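Particle-associated lyase (Acinetobacter bacteriophage AP22, PDB 4Y9V) degrades the capsular polysaccharide of Acinetobacter baumannii as the tailspike of the phage, a lyase that binds capsular saccharide. Local coordinates at the interface of chains A and B. Coordinates in Å, arbitrary orientation; residue numbers count along the deposited sequence, not the author numbering. Chains: chain A/B, Particle-associated lyase.

Contact 1: the interface of chains A and B. Residues chain A 264-265, 294, 324; chain B 236, 259, 287.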
# COMPACT_ATOMS: atom_id res chain seq x y z
N ILE A 264 -2.37 -16.41 10.98
CA ILE A 264 -1.72 -15.93 12.21
C ILE A 264 -1.38 -17.14 13.06
O ILE A 264 -2.06 -18.21 13.07
CB ILE A 264 -2.61 -14.90 12.92
CG1 ILE A 264 -1.84 -14.12 13.98
CG2 ILE A 264 -3.86 -15.53 13.47
CD1 ILE A 264 -2.52 -12.85 14.44
N ASN A 265 -0.28 -17.07 13.80
CA ASN A 265 0.42 -18.18 14.43
C ASN A 265 1.29 -17.66 15.56
O ASN A 265 1.46 -16.46 15.77
CB ASN A 265 1.28 -18.92 13.37
CG ASN A 265 2.34 -17.99 12.82
OD1 ASN A 265 3.40 -17.79 13.43
ND2 ASN A 265 2.05 -17.38 11.69
N SER A 294 2.72 -11.80 14.09
CA SER A 294 3.90 -11.47 14.86
C SER A 294 4.73 -12.72 15.05
O SER A 294 4.19 -13.81 15.24
CB SER A 294 3.52 -10.91 16.23
OG SER A 294 4.64 -10.53 17.02
N ILE A 324 4.79 -7.90 12.84
CA ILE A 324 5.76 -7.37 13.81
C ILE A 324 6.78 -8.46 14.05
O ILE A 324 6.43 -9.52 14.57
CB ILE A 324 5.06 -6.87 15.08
CG1 ILE A 324 3.82 -6.02 14.85
CG2 ILE A 324 6.08 -6.21 15.97
CD1 ILE A 324 4.00 -4.72 14.10
N ASN B 236 -2.48 -13.74 19.81
CA ASN B 236 -2.13 -14.65 18.73
C ASN B 236 -3.35 -15.37 18.15
O ASN B 236 -3.42 -16.60 18.14
CB ASN B 236 -1.09 -15.72 19.18
CG ASN B 236 0.16 -15.11 19.71
OD1 ASN B 236 0.58 -14.09 19.26
ND2 ASN B 236 0.75 -15.66 20.76
N ASN B 259 -1.54 -9.06 19.19
CA ASN B 259 -1.29 -9.89 17.97
C ASN B 259 -2.56 -10.62 17.53
O ASN B 259 -2.77 -11.80 17.81
CB ASN B 259 -0.15 -10.87 18.15
CG ASN B 259 1.08 -10.23 18.75
OD1 ASN B 259 1.57 -10.87 19.72
ND2 ASN B 259 1.55 -9.19 18.27
N ASN B 287 -0.80 -4.49 18.08
CA ASN B 287 -0.47 -5.41 16.99
C ASN B 287 -1.75 -6.07 16.50
O ASN B 287 -2.09 -7.19 16.87
CB ASN B 287 0.62 -6.45 17.35
CG ASN B 287 1.95 -5.89 17.89
OD1 ASN B 287 2.72 -6.75 18.36
ND2 ASN B 287 2.17 -4.64 17.88
O HOH W 1 4.49 -10.78 19.71
O HOH W 2 5.24 -8.48 19.03
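A:Ser294 and B:Asn259 meet where the pectin lyase-like regions of two tailspike subunits, parallel beta-helices by family, lie against each other. Chain A offers strands 293-297 and 323-327 and the loop at A:Ile264; chain B offers the loop asparagines B:Asn259 and B:Asn287, with B:Asn236 lining the edge of the patch, each with positive phi and psi.

The direct contacts are van der Waals. CB of A:Ser294 sits 3.6 Å from CG of the B:Asn259 amide, nearer to its nitrogen than to its oxygen. Next along, A:Ile324 and B:Asn287 cross obliquely: the isoleucine CG1 lies 3.6 Å from the asparagine CG, anti to its own carbonyl carbon (chi1 -46°) and turned toward chain B. A:Ile264 brings its CD1 tip to 3.5 Å from the backbone O of B:Asn259.

Polar contact between the chains runs through water. The hydroxyl OG of A:Ser294, anti to the backbone N (chi1 -178°), holds one water at 2.7 Å and a second at 2.9 Å. The first passes on to OD1 of B:Asn259, the second to OD1 of B:Asn287, and the two waters also touch each other.

Within each chain, hydrogen bonds set these groups. ND2 of B:Asn259 donates to OD1 of B:Asn287 at 2.7 Å, in the carbonyl plane on a lone pair though bent at the hydrogen (118°), which ties the two amides together. The A:Ser294 OG gives a longer bond, 3.2 Å, to the backbone O of A:Ile324.

Contact 2: the interface of chains A and B. Residues chain A 46, 48-49, 52; chain B 31, 33, 35, 43.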
# COMPACT_ATOMS: atom_id res chain seq x y z
N HIS A 46 -11.50 -40.80 15.89
CA HIS A 46 -10.99 -40.20 17.11
C HIS A 46 -9.73 -40.90 17.56
O HIS A 46 -9.66 -42.11 17.57
CB HIS A 46 -12.02 -40.33 18.23
CG HIS A 46 -13.28 -39.55 18.03
ND1 HIS A 46 -13.33 -38.21 18.35
CD2 HIS A 46 -14.50 -39.89 17.56
CE1 HIS A 46 -14.56 -37.76 18.07
NE2 HIS A 46 -15.29 -38.78 17.60
N ASP A 48 -8.83 -41.37 20.56
CA ASP A 48 -9.07 -42.20 21.74
C ASP A 48 -9.46 -43.64 21.37
O ASP A 48 -9.10 -44.56 22.11
CB ASP A 48 -10.16 -41.60 22.62
CG ASP A 48 -9.63 -40.56 23.61
OD1 ASP A 48 -8.88 -39.67 23.19
OD2 ASP A 48 -10.02 -40.64 24.79
N THR A 49 -10.20 -43.85 20.28
CA THR A 49 -10.54 -45.22 19.91
C THR A 49 -9.30 -45.99 19.52
O THR A 49 -9.15 -47.19 19.83
CB THR A 49 -11.61 -45.26 18.80
OG1 THR A 49 -11.10 -44.63 17.66
CG2 THR A 49 -12.93 -44.72 19.27
N LYS A 52 -7.26 -46.97 22.68
CA LYS A 52 -7.83 -48.15 23.31
C LYS A 52 -7.49 -49.39 22.52
O LYS A 52 -7.01 -50.41 23.07
CB LYS A 52 -9.34 -48.07 23.45
CG LYS A 52 -9.96 -49.33 24.11
CD LYS A 52 -9.81 -49.29 25.62
CE LYS A 52 -10.29 -50.56 26.26
NZ LYS A 52 -9.47 -51.75 25.88
N ASP B 31 -18.21 -50.48 21.24
CA ASP B 31 -17.63 -50.13 19.97
C ASP B 31 -16.53 -51.15 19.63
O ASP B 31 -15.93 -51.71 20.54
CB ASP B 31 -17.07 -48.71 20.06
CG ASP B 31 -16.44 -48.21 18.76
OD1 ASP B 31 -17.18 -47.76 17.87
OD2 ASP B 31 -15.16 -48.26 18.69
N SER B 33 -13.58 -50.69 18.92
CA SER B 33 -12.32 -50.35 19.54
C SER B 33 -12.11 -50.91 20.93
O SER B 33 -10.99 -50.96 21.41
CB SER B 33 -12.21 -48.83 19.66
OG SER B 33 -13.19 -48.29 20.53
N ILE B 35 -13.91 -49.36 23.55
CA ILE B 35 -14.62 -48.40 24.40
C ILE B 35 -16.11 -48.59 24.24
O ILE B 35 -16.60 -49.10 23.22
CB ILE B 35 -14.18 -46.94 24.16
CG1 ILE B 35 -14.75 -46.29 22.91
CG2 ILE B 35 -12.65 -46.83 24.22
CD1 ILE B 35 -14.37 -44.81 22.76
N LEU B 43 -16.96 -38.21 23.65
CA LEU B 43 -15.92 -37.49 22.90
C LEU B 43 -16.43 -36.20 22.29
O LEU B 43 -15.59 -35.37 21.90
CB LEU B 43 -15.29 -38.40 21.86
CG LEU B 43 -14.50 -39.58 22.45
CD1 LEU B 43 -14.26 -40.61 21.38
CD2 LEU B 43 -13.24 -39.12 23.11
O HOH W 3 -9.82 -52.86 23.02
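B:Leu43 points its CD1 methyl at the imidazole of A:His46, in the N-terminal part of the tailspike trimer, where helix 47-54 of chain A and the short strand 45-46 before it rest on loop residues of chain B.

Apolar contacts carry the patch. The leucine and histidine reach tip to tip; CD1 sits over one face of the ring, offset toward its rim, 3.6 Å from CG of A:His46, a CH-pi contact. The other methyl, CD2, lies 3.9 Å from the carboxylate carbon CG of A:Asp48, so the forked leucine end touches both residues. Further along the helix, A:Lys52 and B:Ile35 run antiparallel alongside each other, with the lysine CB 3.6 Å from the isoleucine CG2. The A:Thr49 and B:Ile35 side chains lie roughly perpendicular, touching through CG2 and CD1, while CB of A:Thr49 packs 3.7 Å from CB of B:Ser33.

A water links the chains: NZ of A:Lys52, brought round by bends at chi2 (80°) and chi4 (64°), holds it at 3.1 Å, and it also meets the backbone O of B:Ser33.

Internal hydrogen bonds shape both surfaces. OD2 of B:Asp31 accepts from both N and OG of B:Ser33, the hydroxyl at 2.7 Å on the anti side, fixing the serine rotation. That same OG accepts from N of B:Ile35. In chain A, OG1 of A:Thr49 donates to the backbone O of A:His46 at 2.9 Å, tying the first helix turn to the preceding strand.

Contact 3: the interface of chains A and B. Residues chain A 324, 326, 349, 366, 368; chain B 189, 192, 287, 317, 342.
Strands 323-327, 349-351 and 366-368 of chain A face loop residues of chain B; these strands and B:Asn287, B:Asn317 and B:Arg342 belong to the pectin lyase-like beta-helix of the tailspike, B:Gly189 and B:Tyr192 to its Ig-like region.

A salt bridge joins the chains at one side. NH1 of B:Arg342 donates to OD1 of A:Asp366 at 2.9 Å; the oxygen lies near the guanidinium plane but is met from above the carboxylate plane, the two planes being 74° apart. The arginine chain gets there by a bend at chi2 (-75°). NH1 also makes a weak bond to the hydroxyl of A:Tyr368, and CE1 of B:Tyr192 lies over one face of the guanidinium, offset toward the rim. The two tyrosines cross at about a right angle, CE1 of B:Tyr192 lying 3.5 Å from OH of A:Tyr368.

The B:Tyr192 hydroxyl is a polar hub. It accepts a nearly straight bond (173° at H) from ND2 of B:Asn317 at 3.0 Å, in the amide plane. A water at the edge of the tyrosine ring, 2.8 Å from this OH, also meets OD1 of B:Asn317, OG1 of A:Thr349 and OD1 of A:Asp366, the same oxygen that holds the arginine. A second water bridges the hydroxyl to NE2 of A:His326, 2.9 Å from that nitrogen.

CA of B:Gly189 makes a CH-pi contact over the centre of the A:His326 ring, 3.3 Å from its centroid, and CD1 of A:Ile324 lies 3.9 Å from CG of B:Asn317.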
# COMPACT_ATOMS: atom_id res chain seq x y z
N ILE A 324 4.79 -7.90 12.84
CA ILE A 324 5.76 -7.37 13.81
C ILE A 324 6.78 -8.46 14.05
O ILE A 324 6.43 -9.52 14.57
CB ILE A 324 5.06 -6.87 15.08
CG1 ILE A 324 3.82 -6.02 14.85
CG2 ILE A 324 6.08 -6.21 15.97
CD1 ILE A 324 4.00 -4.72 14.10
N HIS A 326 10.73 -9.67 15.15
CA HIS A 326 11.90 -9.30 15.92
C HIS A 326 12.83 -10.46 16.20
O HIS A 326 12.42 -11.59 16.43
CB HIS A 326 11.49 -8.64 17.26
CG HIS A 326 10.89 -7.28 17.03
ND1 HIS A 326 11.61 -6.25 16.46
CD2 HIS A 326 9.69 -6.73 17.25
CE1 HIS A 326 10.83 -5.17 16.37
NE2 HIS A 326 9.65 -5.43 16.85
N THR A 349 6.95 -4.07 11.10
CA THR A 349 7.94 -3.54 12.02
C THR A 349 9.04 -4.59 12.17
O THR A 349 8.74 -5.78 12.33
CB THR A 349 7.29 -3.23 13.38
OG1 THR A 349 6.35 -2.17 13.17
CG2 THR A 349 8.32 -2.78 14.41
N ASP A 366 8.29 0.26 9.87
CA ASP A 366 9.04 0.81 10.98
C ASP A 366 10.29 -0.05 11.12
O ASP A 366 10.17 -1.24 11.42
CB ASP A 366 8.25 0.76 12.29
CG ASP A 366 7.18 1.81 12.42
OD1 ASP A 366 6.45 1.75 13.42
OD2 ASP A 366 7.14 2.70 11.55
N TYR A 368 13.97 -0.43 12.88
CA TYR A 368 14.89 -0.03 13.93
C TYR A 368 16.34 -0.36 13.56
O TYR A 368 16.65 -1.43 13.05
CB TYR A 368 14.58 -0.71 15.27
CG TYR A 368 13.24 -0.32 15.83
CD1 TYR A 368 13.00 0.83 16.55
CD2 TYR A 368 12.19 -1.17 15.61
CE1 TYR A 368 11.72 1.17 17.05
CE2 TYR A 368 10.93 -0.89 16.08
CZ TYR A 368 10.71 0.28 16.78
OH TYR A 368 9.45 0.54 17.27
N GLY B 189 11.73 -6.65 20.38
CA GLY B 189 11.37 -5.33 19.87
C GLY B 189 12.03 -4.22 20.65
O GLY B 189 13.01 -4.41 21.34
N TYR B 192 8.27 1.50 23.01
CA TYR B 192 7.48 2.50 22.34
C TYR B 192 7.38 3.80 23.11
O TYR B 192 6.86 4.80 22.57
CB TYR B 192 6.06 1.98 22.01
CG TYR B 192 6.11 0.99 20.89
CD1 TYR B 192 6.05 1.40 19.58
CD2 TYR B 192 6.27 -0.36 21.10
CE1 TYR B 192 6.14 0.56 18.50
CE2 TYR B 192 6.38 -1.25 20.03
CZ TYR B 192 6.32 -0.78 18.75
OH TYR B 192 6.45 -1.70 17.69
N ASN B 287 -0.80 -4.49 18.08
CA ASN B 287 -0.47 -5.41 16.99
C ASN B 287 -1.75 -6.07 16.50
O ASN B 287 -2.09 -7.19 16.87
CB ASN B 287 0.62 -6.45 17.35
CG ASN B 287 1.95 -5.89 17.89
OD1 ASN B 287 2.72 -6.75 18.36
ND2 ASN B 287 2.17 -4.64 17.88
N ASN B 317 0.27 -0.13 16.62
CA ASN B 317 0.52 -1.11 15.58
C ASN B 317 -0.77 -1.68 15.03
O ASN B 317 -0.95 -2.90 14.89
CB ASN B 317 1.49 -2.19 16.02
CG ASN B 317 2.88 -1.67 16.27
OD1 ASN B 317 3.31 -0.68 15.66
ND2 ASN B 317 3.61 -2.34 17.15
N ARG B 342 0.80 4.85 15.89
CA ARG B 342 1.31 3.74 15.07
C ARG B 342 0.15 2.96 14.42
O ARG B 342 0.20 1.72 14.38
CB ARG B 342 2.28 2.85 15.84
CG ARG B 342 3.44 3.56 16.53
CD ARG B 342 4.54 4.00 15.60
NE ARG B 342 5.66 4.35 16.50
CZ ARG B 342 6.88 3.86 16.72
NH1 ARG B 342 7.31 2.89 15.93
NH2 ARG B 342 7.64 4.38 17.66
O HOH W 4 6.05 -0.44 15.19
O HOH W 5 7.51 -4.23 18.48

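Contact 1 and contact 3 are neighbours, their C-alpha centres about 11 Å apart, and share A:Ile324 and B:Asn287; strand 323-327 of chain A belongs to both. They adjoin along the pectin lyase-like region, contact 3 adding residues of the Ig-like region of chain B. Contact 2 stands apart near the N-terminal end, its C-alpha centre about 36 Å from that of contact 1 and about 47 Å from that of contact 3. The subunits thus touch at well-separated levels of the elongated spike, and repetition around the three copies of the assembly probably helps hold the trimer together and in register.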